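Local coordinates for ESSB (Geobacillus thermodenitrificans, PDB 4ANO), which is an integral membrane component of the type VII secretion system, represented by its cytoplasmic fragment, and probably takes part in protein export, at residues A[195-198]-A[199-202]. Numbering follows the deposited sequence.
Sequences EKWV and DEEE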
loop_
_atom_site.group_PDB
_atom_site.type_symbol
_atom_site.label_atom_id
_atom_site.label_comp_id
_atom_site.label_asym_id
_atom_site.label_seq_id
_atom_site.Cartn_x
_atom_site.Cartn_y
_atom_site.Cartn_z
ATOM N N GLU A 195 3.031 -13.065 12.061
ATOM C CA GLU A 195 4.207 -13.859 12.353
ATOM C C GLU A 195 3.823 -15.267 12.730
ATOM O O GLU A 195 4.470 -16.227 12.314
ATOM C CB GLU A 195 5.053 -13.255 13.443
ATOM C CG GLU A 195 6.525 -13.597 13.180
ATOM C CD GLU A 195 7.131 -12.656 12.168
ATOM O OE1 GLU A 195 7.023 -11.436 12.393
ATOM O OE2 GLU A 195 7.716 -13.122 11.175
ATOM N N LYS A 196 2.759 -15.418 13.517
ATOM C CA LYS A 196 2.296 -16.772 13.845
ATOM C C LYS A 196 1.793 -17.483 12.580
ATOM O O LYS A 196 1.979 -18.720 12.416
ATOM C CB LYS A 196 1.221 -16.757 14.947
ATOM C CG LYS A 196 0.948 -18.129 15.555
ATOM C CD LYS A 196 -0.299 -18.127 16.450
ATOM C CE LYS A 196 -1.533 -18.719 15.756
ATOM N NZ LYS A 196 -2.018 -17.819 14.660
ATOM N N TRP A 197 1.173 -16.714 11.685
ATOM C CA TRP A 197 0.705 -17.274 10.396
ATOM C C TRP A 197 1.836 -17.737 9.483
ATOM O O TRP A 197 1.731 -18.815 8.895
ATOM C CB TRP A 197 -0.148 -16.269 9.661
ATOM C CG TRP A 197 -0.920 -16.862 8.478
ATOM C CD1 TRP A 197 -1.079 -18.185 8.114
ATOM C CD2 TRP A 197 -1.721 -16.112 7.597
ATOM N NE1 TRP A 197 -1.881 -18.277 7.001
ATOM C CE2 TRP A 197 -2.284 -17.007 6.665
ATOM C CE3 TRP A 197 -1.977 -14.749 7.462
ATOM C CZ2 TRP A 197 -3.113 -16.579 5.645
ATOM C CZ3 TRP A 197 -2.782 -14.330 6.456
ATOM C CH2 TRP A 197 -3.355 -15.221 5.564
ATOM N N VAL A 198 2.937 -16.982 9.387
ATOM C CA VAL A 198 3.983 -17.323 8.369
ATOM C C VAL A 198 4.651 -18.610 8.903
ATOM O O VAL A 198 4.961 -19.517 8.109
ATOM C CB VAL A 198 5.075 -16.214 8.146
ATOM C CG1 VAL A 198 5.977 -16.070 9.338
ATOM C CG2 VAL A 198 5.936 -16.489 6.860
ATOM N N ASP A 199 4.827 -18.691 10.234
ATOM C CA ASP A 199 5.398 -19.912 10.867
ATOM C C ASP A 199 4.550 -21.140 10.531
ATOM O O ASP A 199 5.068 -22.180 10.123
ATOM C CB ASP A 199 5.526 -19.800 12.421
ATOM C CG ASP A 199 6.679 -18.879 12.874
ATOM O OD1 ASP A 199 7.527 -18.515 12.028
ATOM O OD2 ASP A 199 6.719 -18.491 14.088
ATOM N N GLU A 200 3.228 -21.017 10.669
ATOM C CA GLU A 200 2.316 -22.109 10.383
ATOM C C GLU A 200 2.428 -22.537 8.942
ATOM O O GLU A 200 2.519 -23.758 8.594
ATOM C CB GLU A 200 0.881 -21.689 10.719
ATOM C CG GLU A 200 0.632 -21.633 12.214
ATOM C CD GLU A 200 -0.757 -21.140 12.558
ATOM O OE1 GLU A 200 -1.515 -20.706 11.643
ATOM O OE2 GLU A 200 -1.091 -21.194 13.765
ATOM N N GLU A 201 2.448 -21.523 8.078
ATOM C CA GLU A 201 2.459 -21.801 6.671
ATOM C C GLU A 201 3.813 -22.344 6.217
ATOM O O GLU A 201 3.873 -23.229 5.370
ATOM C CB GLU A 201 2.153 -20.518 5.862
ATOM C CG GLU A 201 2.042 -20.858 4.401
ATOM C CD GLU A 201 0.863 -21.841 4.051
ATOM O OE1 GLU A 201 -0.100 -22.011 4.848
ATOM O OE2 GLU A 201 0.844 -22.392 2.905
ATOM N N GLU A 202 4.898 -21.872 6.815
ATOM C CA GLU A 202 6.240 -22.413 6.478
ATOM C C GLU A 202 6.353 -23.914 6.888
ATOM O O GLU A 202 6.895 -24.703 6.125
ATOM C CB GLU A 202 7.351 -21.630 7.200
ATOM C CG GLU A 202 8.733 -22.217 7.008
ATOM C CD GLU A 202 9.889 -21.364 7.496
ATOM O OE1 GLU A 202 9.886 -20.125 7.245
ATOM O OE2 GLU A 202 10.823 -21.936 8.058
HETATM O O HOH W 1 -2.098 -20.929 6.376
#
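Lys196 and Glu200, one helical turn apart, form a long, loose salt bridge. The lysine is modelled in two conformations; in the conformer described, NZ lies 3.6 Å from Glu200 OE2. Here the chain bends at chi3 (101°), which brings CE still nearer, 3.2 Å from Glu200 OE2, and again at chi4, which places NZ. Long, flexible chains of opposite charge suit this exposed side of the helix; Glu180 adds a weak second ion pair to the lysine.

A water joins the next pair. Trp197 NE1 donates to it at the ring edge, in plane, at 2.7 Å, and the water donates to Glu201 OE1, also at 2.7 Å. The water satisfies the N-H of the buried indole, and the bend of Glu201 at chi2 (63°) brings OE1 to accept a hydrogen from that water. The bulky Trp197 side chain packs on Ile88 of helix 84-98 and Ile177 of helix 176-183, while the compact, branched Val198 fits against Leu85 and Ile88. Glu202 holds Arg206 and Arg89 in salt bridges, the latter tying this turn to helix 84-98.

Backbone bonds run from Asp199 N to Glu195 O at 3.2 Å through Glu202 N to Val198 O at 2.7 Å. Such bonding from N-H to the carbonyl four residues back defines the alpha-helix; Trp197 and Val198 packed inward, with Lys196, Asp199 and Glu200 exposed, make helix 187-207 of the cytoplasmic fragment amphipathic here.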